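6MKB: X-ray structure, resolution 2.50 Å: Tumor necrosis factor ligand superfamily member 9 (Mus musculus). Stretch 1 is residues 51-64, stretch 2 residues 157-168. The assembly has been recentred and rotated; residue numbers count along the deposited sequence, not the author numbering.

Stretch 1, residues 51-64: ELVVDSPGLYYVFL
Stretch 2 (157-168) TSFGLFLVKPDN

Two strands of one chain pair antiparallel here: 158-163 runs against 58-64 with their axes 4.5 Å apart at closest and 152° between directions. A second strand, 51-54, lies 9.7 Å from 158-163 and runs almost parallel to it, at 4°, adding side chains but no backbone bonds. Together the stretches bury 1125 Å².

Thr 157 makes no contact, and Ser 158 (chi1 p) opens the strand. Phe 159 (t, chi2 62°) stands opposite Leu 64 in a non-hydrogen-bonded pair, CA to CA 4.7 Å. Its ring fills an apolar pocket: CD1 lies 3.8 Å from Leu 64 CD2 (m, t), and CZ lies 3.8 Å from Leu 52 CD2 (t, p).

Gly 160, extended at -170/-171, pairs with Phe 63 through both backbone bonds, Phe 63 N to Gly 160 O at 2.9 Å and Gly 160 N to Phe 63 O at 3.1 Å. The missing side chain is the rule at this site. Phe 63, in p with chi2 88°, lays its ring back over the glycine, whose CA sits 3.8 Å from the ring centroid; an ideal CB on Gly 160 would fall 2.5 Å from Phe 63 CZ.

Leu 161 (p, p) faces Val 62 across a CA-CA distance of 4.2 Å. On the side it shares with Tyr 60 and Val 62, its CD2 reaches Val 54 CG2 at 3.6 Å and Tyr 60 CD2 at 4.0 Å, joining both strands of stretch 1 in one apolar cluster.

Phe 162 (p, chi2 89°) turns to the other face beside Tyr 61 (t, chi2 -78°). Tyr 61 N donates to Phe 162 O at 2.9 Å, and Phe 162 N to Tyr 61 O at 3.0 Å. The rings are nearly parallel, 5° between planes, but slid apart with centroids at 4.5 Å, so Tyr 61 CB instead covers the Phe 162 face, 3.7 Å from its centroid.

Leu 163 (t, p) returns to the Tyr 60 face, CA to CA 4.5 Å, and sets CD1 3.9 Å from the centroid of the Tyr 60 ring (m, chi2 81°). Tyr 60 OH anchors that ring on Ser 56 O at 2.7 Å.

A bulge then shifts the register by one as the chain turns at 164 and 165. Leu 59 O accepts from both Val 164 N, 2.8 Å, and Lys 165 N, 3.2 Å, while Leu 59 N donates to Lys 165 O at 2.8 Å. Pro 166 passes Gly 58 at 4.2 Å between CA atoms, and Asp 167 N closes the ladder on Pro 57 O at 3.0 Å.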

ATOM      1  N   GLU B  51     -15.247 -12.913   7.111  1.00 50.86           N
ATOM      2  CA  GLU B  51     -13.841 -13.295   7.232  1.00 49.64           C
ATOM      3  C   GLU B  51     -13.264 -14.023   6.030  1.00 53.08           C
ATOM      4  O   GLU B  51     -13.907 -14.890   5.422  1.00 53.85           O
ATOM      5  CB  GLU B  51     -13.643 -14.202   8.450  1.00 50.80           C
ATOM      6  CG  GLU B  51     -13.722 -13.467   9.769  1.00 53.94           C
ATOM      7  CD  GLU B  51     -13.825 -14.345  10.996  1.00 68.01           C
ATOM      8  OE1 GLU B  51     -14.067 -15.564  10.851  1.00 72.70           O
ATOM      9  OE2 GLU B  51     -13.676 -13.806  12.111  1.00 64.54           O
ATOM     10  N   LEU B  52     -12.017 -13.679   5.743  1.00 47.13           N
ATOM     11  CA  LEU B  52     -11.171 -14.304   4.756  1.00 47.34           C
ATOM     12  C   LEU B  52     -10.436 -15.406   5.498  1.00 50.93           C
ATOM     13  O   LEU B  52      -9.805 -15.135   6.525  1.00 50.18           O
ATOM     14  CB  LEU B  52     -10.223 -13.252   4.157  1.00 46.88           C
ATOM     15  CG  LEU B  52      -9.250 -13.674   3.039  1.00 51.58           C
ATOM     16  CD1 LEU B  52      -9.964 -14.277   1.888  1.00 50.82           C
ATOM     17  CD2 LEU B  52      -8.513 -12.429   2.496  1.00 54.08           C
ATOM     18  N   VAL B  53     -10.625 -16.658   5.056  1.00 47.56           N
ATOM     19  CA  VAL B  53     -10.061 -17.867   5.662  1.00 47.69           C
ATOM     20  C   VAL B  53      -8.842 -18.336   4.842  1.00 51.69           C
ATOM     21  O   VAL B  53      -8.966 -18.662   3.665  1.00 52.00           O
ATOM     22  CB  VAL B  53     -11.130 -19.008   5.827  1.00 52.36           C
ATOM     23  CG1 VAL B  53     -10.585 -20.152   6.685  1.00 51.83           C
ATOM     24  CG2 VAL B  53     -12.420 -18.468   6.438  1.00 52.21           C
ATOM     25  N   VAL B  54      -7.681 -18.355   5.486  1.00 49.11           N
ATOM     26  CA  VAL B  54      -6.386 -18.758   4.934  1.00 49.51           C
ATOM     27  C   VAL B  54      -6.194 -20.261   5.187  1.00 54.71           C
ATOM     28  O   VAL B  54      -6.239 -20.709   6.332  1.00 52.09           O
ATOM     29  CB  VAL B  54      -5.265 -17.889   5.563  1.00 52.43           C
ATOM     30  CG1 VAL B  54      -3.881 -18.499   5.374  1.00 52.54           C
ATOM     31  CG2 VAL B  54      -5.312 -16.470   5.025  1.00 51.27           C
ATOM     32  N   ASP B  55      -5.993 -21.028   4.112  1.00 54.28           N
ATOM     33  CA  ASP B  55      -5.853 -22.484   4.159  1.00 56.12           C
ATOM     34  C   ASP B  55      -4.502 -22.964   4.696  1.00 57.38           C
ATOM     35  O   ASP B  55      -4.473 -23.749   5.647  1.00 58.33           O
ATOM     36  CB  ASP B  55      -6.047 -23.048   2.748  1.00 60.22           C
ATOM     37  CG  ASP B  55      -6.600 -24.446   2.598  1.00 80.87           C
ATOM     38  OD1 ASP B  55      -6.415 -25.269   3.532  1.00 82.28           O
ATOM     39  OD2 ASP B  55      -7.191 -24.732   1.533  1.00 93.56           O
ATOM     40  N   SER B  56      -3.397 -22.553   4.072  1.00 51.44           N
ATOM     41  CA  SER B  56      -2.074 -23.060   4.440  1.00 51.63           C
ATOM     42  C   SER B  56      -1.176 -22.015   5.166  1.00 53.02           C
ATOM     43  O   SER B  56      -1.281 -20.820   4.897  1.00 52.11           O
ATOM     44  CB  SER B  56      -1.360 -23.625   3.213  1.00 56.36           C
ATOM     45  OG  SER B  56      -1.169 -22.636   2.216  1.00 73.70           O
ATOM     46  N   PRO B  57      -0.304 -22.457   6.112  1.00 47.83           N
ATOM     47  CA  PRO B  57       0.543 -21.486   6.822  1.00 46.77           C
ATOM     48  C   PRO B  57       1.721 -20.969   5.982  1.00 53.50           C
ATOM     49  O   PRO B  57       2.245 -21.655   5.084  1.00 53.62           O
ATOM     50  CB  PRO B  57       1.059 -22.286   8.017  1.00 48.64           C
ATOM     51  CG  PRO B  57       1.105 -23.700   7.508  1.00 53.39           C
ATOM     52  CD  PRO B  57      -0.050 -23.842   6.581  1.00 48.92           C
ATOM     53  N   GLY B  58       2.161 -19.773   6.340  1.00 49.83           N
ATOM     54  CA  GLY B  58       3.296 -19.123   5.714  1.00 48.96           C
ATOM     55  C   GLY B  58       3.347 -17.633   5.939  1.00 51.63           C
ATOM     56  O   GLY B  58       2.582 -17.086   6.741  1.00 52.36           O
ATOM     57  N   LEU B  59       4.266 -16.977   5.226  1.00 46.18           N
ATOM     58  CA  LEU B  59       4.453 -15.534   5.264  1.00 44.36           C
ATOM     59  C   LEU B  59       3.594 -14.917   4.162  1.00 47.76           C
ATOM     60  O   LEU B  59       3.797 -15.198   2.974  1.00 45.88           O
ATOM     61  CB  LEU B  59       5.942 -15.173   5.103  1.00 44.50           C
ATOM     62  CG  LEU B  59       6.320 -13.706   5.296  1.00 47.98           C
ATOM     63  CD1 LEU B  59       6.154 -13.265   6.766  1.00 46.66           C
ATOM     64  CD2 LEU B  59       7.738 -13.451   4.799  1.00 49.83           C
ATOM     65  N   TYR B  60       2.591 -14.130   4.566  1.00 44.05           N
ATOM     66  CA  TYR B  60       1.672 -13.491   3.634  1.00 42.98           C
ATOM     67  C   TYR B  60       1.884 -11.996   3.614  1.00 47.18           C
ATOM     68  O   TYR B  60       2.096 -11.382   4.663  1.00 46.60           O
ATOM     69  CB  TYR B  60       0.191 -13.775   4.012  1.00 43.66           C
ATOM     70  CG  TYR B  60      -0.295 -15.176   3.708  1.00 45.48           C
ATOM     71  CD1 TYR B  60      -0.011 -16.237   4.568  1.00 47.75           C
ATOM     72  CD2 TYR B  60      -1.072 -15.437   2.582  1.00 45.82           C
ATOM     73  CE1 TYR B  60      -0.457 -17.530   4.296  1.00 47.73           C
ATOM     74  CE2 TYR B  60      -1.534 -16.723   2.305  1.00 47.63           C
ATOM     75  CZ  TYR B  60      -1.210 -17.773   3.156  1.00 55.48           C
ATOM     76  OH  TYR B  60      -1.649 -19.051   2.885  1.00 51.11           O
ATOM     77  N   TYR B  61       1.794 -11.406   2.420  1.00 42.47           N
ATOM     78  CA  TYR B  61       1.805  -9.971   2.254  1.00 40.54           C
ATOM     79  C   TYR B  61       0.344  -9.578   2.340  1.00 45.45           C
ATOM     80  O   TYR B  61      -0.436  -9.973   1.470  1.00 45.20           O
ATOM     81  CB  TYR B  61       2.447  -9.604   0.920  1.00 40.86           C
ATOM     82  CG  TYR B  61       2.453  -8.126   0.585  1.00 41.08           C
ATOM     83  CD1 TYR B  61       1.305  -7.492   0.115  1.00 42.58           C
ATOM     84  CD2 TYR B  61       3.633  -7.396   0.601  1.00 40.34           C
ATOM     85  CE1 TYR B  61       1.317  -6.150  -0.248  1.00 43.07           C
ATOM     86  CE2 TYR B  61       3.664  -6.067   0.203  1.00 40.59           C
ATOM     87  CZ  TYR B  61       2.497  -5.435  -0.186  1.00 52.22           C
ATOM     88  OH  TYR B  61       2.517  -4.107  -0.561  1.00 60.02           O
ATOM     89  N   VAL B  62      -0.066  -8.923   3.436  1.00 40.85           N
ATOM     90  CA  VAL B  62      -1.464  -8.539   3.626  1.00 39.10           C
ATOM     91  C   VAL B  62      -1.573  -7.065   3.308  1.00 44.45           C
ATOM     92  O   VAL B  62      -0.682  -6.290   3.682  1.00 45.00           O
ATOM     93  CB  VAL B  62      -1.975  -8.885   5.046  1.00 42.08           C
ATOM     94  CG1 VAL B  62      -3.496  -8.761   5.118  1.00 42.01           C
ATOM     95  CG2 VAL B  62      -1.536 -10.281   5.464  1.00 41.61           C
ATOM     96  N   PHE B  63      -2.618  -6.676   2.560  1.00 41.74           N
ATOM     97  CA  PHE B  63      -2.797  -5.285   2.153  1.00 39.89           C
ATOM     98  C   PHE B  63      -4.227  -4.823   2.375  1.00 44.10           C
ATOM     99  O   PHE B  63      -5.177  -5.608   2.311  1.00 43.27           O
ATOM    100  CB  PHE B  63      -2.365  -5.063   0.687  1.00 41.32           C
ATOM    101  CG  PHE B  63      -3.133  -5.838  -0.360  1.00 43.07           C
ATOM    102  CD1 PHE B  63      -4.303  -5.318  -0.924  1.00 46.12           C
ATOM    103  CD2 PHE B  63      -2.671  -7.068  -0.819  1.00 44.74           C
ATOM    104  CE1 PHE B  63      -5.029  -6.047  -1.875  1.00 46.74           C
ATOM    105  CE2 PHE B  63      -3.384  -7.782  -1.791  1.00 47.90           C
ATOM    106  CZ  PHE B  63      -4.553  -7.266  -2.314  1.00 45.66           C
ATOM    107  N   LEU B  64      -4.344  -3.513   2.635  1.00 41.75           N
ATOM    108  CA  LEU B  64      -5.555  -2.729   2.820  1.00 39.89           C
ATOM    109  C   LEU B  64      -5.436  -1.478   2.004  1.00 45.05           C
ATOM    110  O   LEU B  64      -4.378  -0.840   2.010  1.00 41.57           O
ATOM    111  CB  LEU B  64      -5.777  -2.347   4.282  1.00 39.02           C
ATOM    112  CG  LEU B  64      -6.059  -3.462   5.286  1.00 44.55           C
ATOM    113  CD1 LEU B  64      -5.959  -2.916   6.744  1.00 43.51           C
ATOM    114  CD2 LEU B  64      -7.438  -4.088   5.050  1.00 47.09           C
ATOM    115  N   THR B 157     -12.829   0.405  -1.854  1.00 47.93           N
ATOM    116  CA  THR B 157     -11.913  -0.007  -0.808  1.00 46.00           C
ATOM    117  C   THR B 157     -11.642  -1.519  -1.030  1.00 48.27           C
ATOM    118  O   THR B 157     -12.534  -2.270  -1.439  1.00 47.76           O
ATOM    119  CB  THR B 157     -12.572   0.349   0.544  1.00 47.59           C
ATOM    120  OG1 THR B 157     -12.586   1.777   0.682  1.00 42.76           O
ATOM    121  CG2 THR B 157     -11.914  -0.333   1.766  1.00 38.94           C
ATOM    122  N   SER B 158     -10.401  -1.931  -0.833  1.00 43.41           N
ATOM    123  CA  SER B 158     -10.016  -3.313  -1.053  1.00 42.45           C
ATOM    124  C   SER B 158      -9.197  -3.871   0.109  1.00 44.86           C
ATOM    125  O   SER B 158      -8.603  -3.144   0.913  1.00 43.10           O
ATOM    126  CB  SER B 158      -9.232  -3.450  -2.353  1.00 46.38           C
ATOM    127  OG  SER B 158      -8.028  -2.693  -2.297  1.00 57.84           O
ATOM    128  N   PHE B 159      -9.222  -5.188   0.207  1.00 42.09           N
ATOM    129  CA  PHE B 159      -8.485  -5.948   1.183  1.00 41.80           C
ATOM    130  C   PHE B 159      -8.082  -7.245   0.522  1.00 46.31           C
ATOM    131  O   PHE B 159      -8.859  -7.822  -0.245  1.00 44.45           O
ATOM    132  CB  PHE B 159      -9.336  -6.151   2.442  1.00 43.42           C
ATOM    133  CG  PHE B 159      -9.134  -7.386   3.284  1.00 44.99           C
ATOM    134  CD1 PHE B 159      -7.909  -7.632   3.908  1.00 48.87           C
ATOM    135  CD2 PHE B 159     -10.205  -8.230   3.573  1.00 46.45           C
ATOM    136  CE1 PHE B 159      -7.731  -8.770   4.713  1.00 50.47           C
ATOM    137  CE2 PHE B 159     -10.043  -9.334   4.418  1.00 49.99           C
ATOM    138  CZ  PHE B 159      -8.805  -9.605   4.974  1.00 48.94           C
ATOM    139  N   GLY B 160      -6.854  -7.663   0.785  1.00 43.97           N
ATOM    140  CA  GLY B 160      -6.347  -8.925   0.268  1.00 44.81           C
ATOM    141  C   GLY B 160      -5.028  -9.357   0.866  1.00 48.47           C
ATOM    142  O   GLY B 160      -4.549  -8.766   1.837  1.00 46.99           O
ATOM    143  N   LEU B 161      -4.445 -10.401   0.278  1.00 46.09           N
ATOM    144  CA  LEU B 161      -3.168 -10.996   0.680  1.00 46.26           C
ATOM    145  C   LEU B 161      -2.656 -11.912  -0.393  1.00 50.32           C
ATOM    146  O   LEU B 161      -3.379 -12.240  -1.344  1.00 51.00           O
ATOM    147  CB  LEU B 161      -3.214 -11.769   2.041  1.00 46.19           C
ATOM    148  CG  LEU B 161      -4.456 -12.620   2.435  1.00 50.77           C
ATOM    149  CD1 LEU B 161      -4.775 -13.674   1.439  1.00 51.59           C
ATOM    150  CD2 LEU B 161      -4.219 -13.318   3.717  1.00 50.76           C
ATOM    151  N   PHE B 162      -1.388 -12.294  -0.251  1.00 46.45           N
ATOM    152  CA  PHE B 162      -0.735 -13.251  -1.106  1.00 47.39           C
ATOM    153  C   PHE B 162       0.353 -13.993  -0.353  1.00 49.63           C
ATOM    154  O   PHE B 162       1.042 -13.403   0.465  1.00 48.74           O
ATOM    155  CB  PHE B 162      -0.195 -12.642  -2.397  1.00 50.73           C
ATOM    156  CG  PHE B 162       0.559 -11.348  -2.406  1.00 53.36           C
ATOM    157  CD1 PHE B 162       1.938 -11.332  -2.236  1.00 58.73           C
ATOM    158  CD2 PHE B 162      -0.072 -10.157  -2.787  1.00 55.15           C
ATOM    159  CE1 PHE B 162       2.664 -10.129  -2.388  1.00 60.19           C
ATOM    160  CE2 PHE B 162       0.652  -8.961  -2.934  1.00 56.82           C
ATOM    161  CZ  PHE B 162       2.014  -8.957  -2.758  1.00 55.66           C
ATOM    162  N   LEU B 163       0.489 -15.301  -0.624  1.00 46.36           N
ATOM    163  CA  LEU B 163       1.501 -16.133  -0.007  1.00 46.88           C
ATOM    164  C   LEU B 163       2.849 -15.855  -0.655  1.00 51.22           C
ATOM    165  O   LEU B 163       3.023 -16.073  -1.855  1.00 51.41           O
ATOM    166  CB  LEU B 163       1.125 -17.626  -0.083  1.00 47.63           C
ATOM    167  CG  LEU B 163       2.112 -18.646   0.531  1.00 51.63           C
ATOM    168  CD1 LEU B 163       2.401 -18.330   2.012  1.00 50.68           C
ATOM    169  CD2 LEU B 163       1.555 -20.061   0.417  1.00 50.80           C
ATOM    170  N   VAL B 164       3.793 -15.379   0.160  1.00 48.01           N
ATOM    171  CA  VAL B 164       5.157 -14.986  -0.204  1.00 48.88           C
ATOM    172  C   VAL B 164       6.137 -16.137   0.092  1.00 53.29           C
ATOM    173  O   VAL B 164       7.057 -16.398  -0.682  1.00 53.75           O
ATOM    174  CB  VAL B 164       5.505 -13.681   0.581  1.00 52.54           C
ATOM    175  CG1 VAL B 164       6.992 -13.434   0.687  1.00 53.58           C
ATOM    176  CG2 VAL B 164       4.795 -12.474  -0.018  1.00 51.44           C
ATOM    177  N   LYS B 165       5.960 -16.800   1.219  1.00 50.21           N
ATOM    178  CA  LYS B 165       6.846 -17.879   1.612  1.00 51.00           C
ATOM    179  C   LYS B 165       6.054 -18.956   2.380  1.00 55.47           C
ATOM    180  O   LYS B 165       5.654 -18.713   3.521  1.00 53.90           O
ATOM    181  CB  LYS B 165       8.017 -17.317   2.453  1.00 52.88           C
ATOM    182  CG  LYS B 165       9.054 -18.339   2.875  1.00 68.21           C
ATOM    183  CD  LYS B 165      10.139 -17.752   3.786  1.00 84.86           C
ATOM    184  CE  LYS B 165       9.776 -16.872   4.983  1.00 84.83           C
ATOM    185  NZ  LYS B 165       9.242 -17.630   6.135  1.00 85.47           N
ATOM    186  N   PRO B 166       5.869 -20.163   1.801  1.00 54.44           N
ATOM    187  CA  PRO B 166       5.157 -21.229   2.529  1.00 55.35           C
ATOM    188  C   PRO B 166       5.904 -21.658   3.782  1.00 61.10           C
ATOM    189  O   PRO B 166       7.114 -21.490   3.888  1.00 61.30           O
ATOM    190  CB  PRO B 166       5.088 -22.375   1.506  1.00 58.18           C
ATOM    191  CG  PRO B 166       5.282 -21.703   0.165  1.00 62.76           C
ATOM    192  CD  PRO B 166       6.272 -20.627   0.459  1.00 57.66           C
ATOM    193  N   ASP B 167       5.170 -22.173   4.747  1.00 59.81           N
ATOM    194  CA  ASP B 167       5.760 -22.597   6.004  1.00 60.49           C
ATOM    195  C   ASP B 167       6.713 -23.759   5.842  1.00 64.92           C
ATOM    196  O   ASP B 167       6.484 -24.672   5.029  1.00 64.79           O
ATOM    197  CB  ASP B 167       4.677 -22.987   7.012  1.00 62.28           C
ATOM    198  CG  ASP B 167       5.181 -22.948   8.436  1.00 76.49           C
ATOM    199  OD1 ASP B 167       5.524 -21.833   8.913  1.00 79.41           O
ATOM    200  OD2 ASP B 167       5.256 -24.035   9.074  1.00 79.07           O
ATOM    201  N   ASN B 168       7.773 -23.717   6.664  1.00 60.49           N
ATOM    202  CA  ASN B 168       8.770 -24.746   6.801  1.00 60.98           C
ATOM    203  C   ASN B 168       8.489 -25.439   8.128  1.00 65.07           C
ATOM    204  O   ASN B 168       8.509 -24.792   9.176  1.00 64.65           O
ATOM    205  CB  ASN B 168      10.169 -24.158   6.720  1.00 63.15           C
ATOM    206  CG  ASN B 168      11.244 -25.205   6.760  1.00 89.85           C
ATOM    207  OD1 ASN B 168      12.015 -25.275   7.729  1.00 87.25           O
ATOM    208  ND2 ASN B 168      11.316 -26.032   5.706  1.00 75.14           N
TER